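Local coordinates for protein acireductone dioxygenase (Bacillus anthracis, PDB 4QGL) that probably oxidises an acireductone with molecular oxygen in the methionine salvage pathway, giving products that depend on whether iron or nickel is bound, at residues M5-I10 with R16-V21; R75-H80 with T106-R111. One frame throughout, in Å; residues are numbered along the deposited sequence.

Contact 1. Residues M5-I10 with R16-V21; sequences MAQIRI and RIENEV
Arg16 reaches back over the first strand to the amide of Gln7. Its chain bends at chi3 (84°), which brings the guanidinium there. NH2 gives a hydrogen bond to Gln7 OE1 at 3.1 Å, in the carbonyl plane. The amide and guanidinium planes are turned 58° apart. NH2 also forms a salt bridge with Glu133 of strand 129-134, which flanks 7-10 on its other side. The other terminal nitrogen, Arg16 NH1, lies 3.6 Å from Arg9 CG. The end of Arg9 leads away to Asp131.

Arg16 and Ile17 pair with Arg9 and Ile8 in an antiparallel beta hairpin. Ile8 and Ile17 are the hydrogen-bonded pair: Ile17 N to Ile8 O is 3.0 Å, and Ile8 N to Ile17 O is 3.3 Å. Ile17 CD1 packs on Ile10 CD1 at 3.7 Å. Ile17 shares its face with Ile8, and Ile8 and Ile17 both touch Phe26 of helix 20-29. At Glu18 the strand has ended. Its CB and CG lie alongside the Gln7 amide, with CB 3.6 Å from NE2. Asn19 is the N-cap of the helix. Glu20, in its first turn, crosses Met5 at about a right angle, with OE2 3.4 Å from SD.

On one face the isoleucines join hairpin and helix. On the other, Asp131 and Glu133 probably offset the like charges of Arg9 and Arg16.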
loop_
_atom_site.group_PDB
_atom_site.type_symbol
_atom_site.label_atom_id
_atom_site.label_comp_id
_atom_site.label_asym_id
_atom_site.label_seq_id
_atom_site.Cartn_x
_atom_site.Cartn_y
_atom_site.Cartn_z
ATOM N N MET A 5 9.454 -7.696 5.780
ATOM C CA MET A 5 8.991 -7.320 4.455
ATOM C C MET A 5 7.615 -7.891 4.197
ATOM O O MET A 5 7.067 -8.607 5.038
ATOM C CB MET A 5 9.928 -7.916 3.409
ATOM C CG MET A 5 11.425 -7.738 3.711
ATOM S SD MET A 5 12.541 -8.709 2.645
ATOM C CE MET A 5 11.622 -8.720 1.087
ATOM N N ALA A 6 7.084 -7.595 3.012
ATOM C CA ALA A 6 5.799 -8.143 2.590
ATOM C C ALA A 6 5.798 -9.659 2.472
ATOM O O ALA A 6 6.805 -10.274 2.104
ATOM C CB ALA A 6 5.357 -7.527 1.269
ATOM N N GLN A 7 4.643 -10.245 2.766
ATOM C CA GLN A 7 4.419 -11.662 2.543
ATOM C C GLN A 7 3.147 -11.904 1.735
ATOM O O GLN A 7 2.282 -11.036 1.651
ATOM C CB GLN A 7 4.394 -12.371 3.877
ATOM C CG GLN A 7 5.651 -12.078 4.646
ATOM C CD GLN A 7 5.847 -12.972 5.838
ATOM O OE1 GLN A 7 4.880 -13.457 6.444
ATOM N NE2 GLN A 7 7.093 -13.208 6.185
ATOM N N ILE A 8 3.066 -13.080 1.126
ATOM C CA ILE A 8 1.950 -13.428 0.286
ATOM C C ILE A 8 1.260 -14.640 0.824
ATOM O O ILE A 8 1.906 -15.577 1.224
ATOM C CB ILE A 8 2.403 -13.731 -1.144
ATOM C CG1 ILE A 8 2.937 -12.453 -1.780
ATOM C CG2 ILE A 8 1.252 -14.307 -1.968
ATOM C CD1 ILE A 8 3.979 -12.753 -2.790
ATOM N N ARG A 9 -0.066 -14.584 0.813
ATOM C CA ARG A 9 -0.939 -15.714 1.089
ATOM C C ARG A 9 -1.837 -15.984 -0.117
ATOM O O ARG A 9 -2.606 -15.135 -0.506
ATOM C CB ARG A 9 -1.804 -15.406 2.299
ATOM C CG ARG A 9 -2.201 -16.627 3.099
ATOM C CD ARG A 9 -3.636 -17.014 2.858
ATOM N NE ARG A 9 -4.508 -15.876 3.094
ATOM C CZ ARG A 9 -5.777 -15.791 2.698
ATOM N NH1 ARG A 9 -6.458 -14.668 2.933
ATOM N NH2 ARG A 9 -6.375 -16.814 2.066
ATOM N N ILE A 10 -1.718 -17.160 -0.714
ATOM C CA ILE A 10 -2.510 -17.510 -1.876
ATOM C C ILE A 10 -3.851 -18.019 -1.405
ATOM O O ILE A 10 -3.899 -18.769 -0.466
ATOM C CB ILE A 10 -1.774 -18.533 -2.759
ATOM C CG1 ILE A 10 -0.491 -17.896 -3.309
ATOM C CG2 ILE A 10 -2.626 -18.986 -3.933
ATOM C CD1 ILE A 10 0.741 -18.596 -2.795
ATOM N N ARG A 16 1.618 -20.040 1.874
ATOM C CA ARG A 16 2.352 -18.814 2.167
ATOM C C ARG A 16 3.777 -18.728 1.528
ATOM O O ARG A 16 4.578 -19.648 1.628
ATOM C CB ARG A 16 2.471 -18.647 3.698
ATOM C CG ARG A 16 1.202 -18.147 4.381
ATOM C CD ARG A 16 1.387 -17.891 5.881
ATOM N NE ARG A 16 1.954 -16.569 6.176
ATOM C CZ ARG A 16 1.305 -15.403 6.041
ATOM N NH1 ARG A 16 0.053 -15.347 5.611
ATOM N NH2 ARG A 16 1.915 -14.267 6.306
ATOM N N ILE A 17 4.092 -17.600 0.904
ATOM C CA ILE A 17 5.459 -17.334 0.471
ATOM C C ILE A 17 6.058 -16.253 1.372
ATOM O O ILE A 17 5.565 -15.140 1.424
ATOM C CB ILE A 17 5.509 -16.877 -0.995
ATOM C CG1 ILE A 17 4.845 -17.890 -1.902
ATOM C CG2 ILE A 17 6.933 -16.682 -1.476
ATOM C CD1 ILE A 17 4.201 -17.219 -3.090
ATOM N N GLU A 18 7.133 -16.587 2.070
ATOM C CA GLU A 18 7.743 -15.673 3.032
ATOM C C GLU A 18 9.198 -15.301 2.739
ATOM O O GLU A 18 9.676 -14.315 3.250
ATOM C CB GLU A 18 7.666 -16.293 4.430
ATOM C CG GLU A 18 6.259 -16.494 4.958
ATOM C CD GLU A 18 6.231 -17.403 6.175
ATOM O OE1 GLU A 18 5.916 -16.941 7.281
ATOM O OE2 GLU A 18 6.538 -18.596 6.033
ATOM N N ASN A 19 9.904 -16.087 1.942
ATOM C CA ASN A 19 11.288 -15.783 1.569
ATOM C C ASN A 19 11.394 -14.502 0.724
ATOM O O ASN A 19 10.571 -14.277 -0.154
ATOM C CB ASN A 19 11.862 -16.995 0.828
ATOM C CG ASN A 19 13.283 -16.777 0.317
ATOM O OD1 ASN A 19 13.497 -16.168 -0.722
ATOM N ND2 ASN A 19 14.255 -17.319 1.028
ATOM N N GLU A 20 12.404 -13.672 0.985
ATOM C CA GLU A 20 12.481 -12.346 0.337
ATOM C C GLU A 20 12.522 -12.416 -1.172
ATOM O O GLU A 20 11.767 -11.746 -1.879
ATOM C CB GLU A 20 13.737 -11.580 0.721
ATOM C CG GLU A 20 14.333 -11.884 2.076
ATOM C CD GLU A 20 15.313 -10.799 2.536
ATOM O OE1 GLU A 20 15.780 -10.899 3.706
ATOM O OE2 GLU A 20 15.598 -9.857 1.729
ATOM N N VAL A 21 13.466 -13.201 -1.648
ATOM C CA VAL A 21 13.683 -13.357 -3.056
ATOM C C VAL A 21 12.466 -13.935 -3.805
ATOM O O VAL A 21 12.149 -13.483 -4.919
ATOM C CB VAL A 21 14.921 -14.236 -3.266
ATOM C CG1 VAL A 21 14.988 -14.776 -4.691
ATOM C CG2 VAL A 21 16.170 -13.453 -2.888
#

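Contact 2. Residues R75-H80 with T106-R111; sequences RGYKAH and TDDEVR. With CD (cadmium ion), chain B.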
loop_
_atom_site.group_PDB
_atom_site.type_symbol
_atom_site.label_atom_id
_atom_site.label_comp_id
_atom_site.label_asym_id
_atom_site.label_seq_id
_atom_site.Cartn_x
_atom_site.Cartn_y
_atom_site.Cartn_z
ATOM N N ARG A 75 8.150 5.430 -13.157
ATOM C CA ARG A 75 6.815 4.964 -13.516
ATOM C C ARG A 75 5.822 6.029 -14.037
ATOM O O ARG A 75 4.705 5.671 -14.418
ATOM C CB ARG A 75 6.206 4.235 -12.307
ATOM C CG ARG A 75 6.589 2.764 -12.203
ATOM C CD ARG A 75 5.898 1.952 -13.297
ATOM N NE ARG A 75 6.133 0.515 -13.163
ATOM C CZ ARG A 75 5.283 -0.355 -12.620
ATOM N NH1 ARG A 75 4.101 0.041 -12.143
ATOM N NH2 ARG A 75 5.618 -1.637 -12.562
ATOM N N GLY A 76 6.189 7.315 -14.032
ATOM C CA GLY A 76 5.302 8.350 -14.566
ATOM C C GLY A 76 4.216 8.910 -13.654
ATOM O O GLY A 76 3.196 9.351 -14.134
ATOM N N TYR A 77 4.435 8.943 -12.349
ATOM C CA TYR A 77 3.455 9.535 -11.412
ATOM C C TYR A 77 3.703 11.037 -11.214
ATOM O O TYR A 77 4.763 11.523 -11.560
ATOM C CB TYR A 77 3.474 8.784 -10.057
ATOM C CG TYR A 77 3.374 7.285 -10.214
ATOM C CD1 TYR A 77 2.512 6.730 -11.156
ATOM C CD2 TYR A 77 4.146 6.431 -9.458
ATOM C CE1 TYR A 77 2.404 5.363 -11.331
ATOM C CE2 TYR A 77 4.058 5.051 -9.623
ATOM C CZ TYR A 77 3.170 4.507 -10.553
ATOM O OH TYR A 77 3.057 3.121 -10.729
ATOM N N LYS A 78 2.730 11.756 -10.646
ATOM C CA LYS A 78 2.774 13.223 -10.529
ATOM C C LYS A 78 2.584 13.811 -9.123
ATOM O O LYS A 78 3.324 14.695 -8.715
ATOM C CB LYS A 78 1.712 13.861 -11.429
ATOM C CG LYS A 78 1.660 13.262 -12.813
ATOM C CD LYS A 78 1.154 14.230 -13.872
ATOM C CE LYS A 78 1.405 13.635 -15.259
ATOM N NZ LYS A 78 1.020 14.566 -16.354
ATOM N N ALA A 79 1.576 13.360 -8.403
ATOM C CA ALA A 79 1.194 13.978 -7.148
ATOM C C ALA A 79 1.241 12.959 -6.039
ATOM O O ALA A 79 1.265 11.760 -6.292
ATOM C CB ALA A 79 -0.203 14.523 -7.292
ATOM N N HIS A 80 1.247 13.440 -4.806
ATOM C CA HIS A 80 1.344 12.571 -3.631
ATOM C C HIS A 80 0.822 13.250 -2.375
ATOM O O HIS A 80 0.898 14.493 -2.254
ATOM C CB HIS A 80 2.788 12.107 -3.396
ATOM C CG HIS A 80 3.818 13.187 -3.523
ATOM N ND1 HIS A 80 4.399 13.529 -4.732
ATOM C CD2 HIS A 80 4.394 13.989 -2.594
ATOM C CE1 HIS A 80 5.279 14.496 -4.542
ATOM N NE2 HIS A 80 5.298 14.792 -3.253
ATOM N N THR A 106 -8.248 2.651 -13.784
ATOM C CA THR A 106 -7.549 2.893 -15.064
ATOM C C THR A 106 -6.127 3.442 -14.959
ATOM O O THR A 106 -5.449 3.569 -15.973
ATOM C CB THR A 106 -8.301 3.882 -15.939
ATOM O OG1 THR A 106 -8.614 5.032 -15.151
ATOM C CG2 THR A 106 -9.570 3.222 -16.493
ATOM N N ASP A 107 -5.703 3.798 -13.752
ATOM C CA ASP A 107 -4.289 4.044 -13.447
ATOM C C ASP A 107 -3.826 3.090 -12.320
ATOM O O ASP A 107 -4.642 2.442 -11.633
ATOM C CB ASP A 107 -4.045 5.531 -13.056
ATOM C CG ASP A 107 -4.177 6.521 -14.254
ATOM O OD1 ASP A 107 -3.944 6.098 -15.424
ATOM O OD2 ASP A 107 -4.507 7.728 -14.012
ATOM N N ASP A 108 -2.510 2.990 -12.174
ATOM C CA ASP A 108 -1.846 2.244 -11.105
ATOM C C ASP A 108 -2.258 2.798 -9.750
ATOM O O ASP A 108 -2.558 3.976 -9.667
ATOM C CB ASP A 108 -0.322 2.411 -11.236
ATOM C CG ASP A 108 0.277 1.639 -12.436
ATOM O OD1 ASP A 108 -0.442 0.839 -13.106
ATOM O OD2 ASP A 108 1.493 1.816 -12.682
ATOM N N GLU A 109 -2.282 1.956 -8.706
ATOM C CA GLU A 109 -2.520 2.392 -7.320
ATOM C C GLU A 109 -1.303 2.098 -6.452
ATOM O O GLU A 109 -1.010 0.941 -6.118
ATOM C CB GLU A 109 -3.739 1.695 -6.710
ATOM C CG GLU A 109 -4.208 2.284 -5.375
ATOM C CD GLU A 109 -5.178 1.376 -4.682
ATOM O OE1 GLU A 109 -5.864 0.632 -5.407
ATOM O OE2 GLU A 109 -5.274 1.370 -3.427
ATOM N N VAL A 110 -0.642 3.169 -6.035
ATOM C CA VAL A 110 0.644 3.094 -5.383
ATOM C C VAL A 110 0.509 3.545 -3.951
ATOM O O VAL A 110 -0.089 4.553 -3.673
ATOM C CB VAL A 110 1.612 4.005 -6.111
ATOM C CG1 VAL A 110 3.035 3.835 -5.602
ATOM C CG2 VAL A 110 1.525 3.743 -7.608
ATOM N N ARG A 111 1.045 2.771 -3.032
ATOM C CA ARG A 111 0.958 3.094 -1.614
ATOM C C ARG A 111 2.301 2.768 -0.978
ATOM O O ARG A 111 2.915 1.773 -1.348
ATOM C CB ARG A 111 -0.163 2.279 -0.923
ATOM C CG ARG A 111 -1.593 2.612 -1.359
ATOM C CD ARG A 111 -1.993 4.055 -1.016
ATOM N NE ARG A 111 -3.361 4.372 -1.442
ATOM C CZ ARG A 111 -3.709 4.715 -2.673
ATOM N NH1 ARG A 111 -2.803 4.813 -3.628
ATOM N NH2 ARG A 111 -4.968 4.966 -2.947
HETATM CD CD CD B . -8.106 0.354 -5.130
HETATM O O HOH W 1 -8.028 -0.357 -2.891
#
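One carboxylate oxygen, Asp108 OD2, takes both polar bonds of this contact, from Tyr77 and from Arg75. The contact lies in the cupin fold, where 106-111 enters strand 109-113, which carries the metal ligand Glu109. Tyr77 OH donates to Asp108 OD2 at 2.8 Å. OD2 accepts with its anti lone pair, the one turned away from OD1. The oxygen sits at the edge of the tyrosine ring, in its plane.

Arg75 NH1 approaches the same oxygen at 3.2 Å. This is a salt bridge, but the N-H...O angle is only 124°, so the hydrogen bond within it is weak. The arginine chain folds at chi2 (-71°) before running out to Asp108, which it crosses at about a right angle. Asp108 OD1 is held separately by the backbone N of Glu144. Tyr77 OH has a second partner in Ser141 OG. Both ends of the tyrosine-aspartate bond are thus tied to further groups, which should limit rotation of the carboxylate.

Val110 CG2 comes in obliquely to CZ and CE2 of the ring. With CG1 of Val110 anti to its own backbone N (chi1 -172°), CG2 is the methyl turned to the ring, 3.5 Å from Tyr77 CZ. Val110 also packs on Ile163, as Tyr77 does.

The Glu109 side chain sets off away from 75-80, and its carboxylate binds metal. Asp108 may transmit local conformational changes, and its place directly before a metal ligand is consistent with that. Arg111, probably important for generating the substrate dianion, has its NH1 bonded to Val110 O. Glu109 OE1 binds the cadmium ion at 2.3 Å, together with a water, His103, His105 and His148, while its OE2 is a ligand of another cadmium ion.

From the N terminus, contact 1 comes first. It closes a short loop of five residues between strands 7-10 and 16-17, at the outer edge of one antiparallel sheet, and leads into helix 20-29. The chain then runs through helices 54-63 and 65-75 before contact 2 opens in residues 75-80. Contact 2 closes a longer loop of 25 residues. It ties the turn between helix 65-75 and strand 79-85 to the chain entering strand 109-113 in the second sheet, where strand 158-164 lies between 79-85 and 109-113. The two contacts are in series and neither nest nor cross. The centres of contact 1 and contact 2 are about 24 Å apart, and the contacts do not touch.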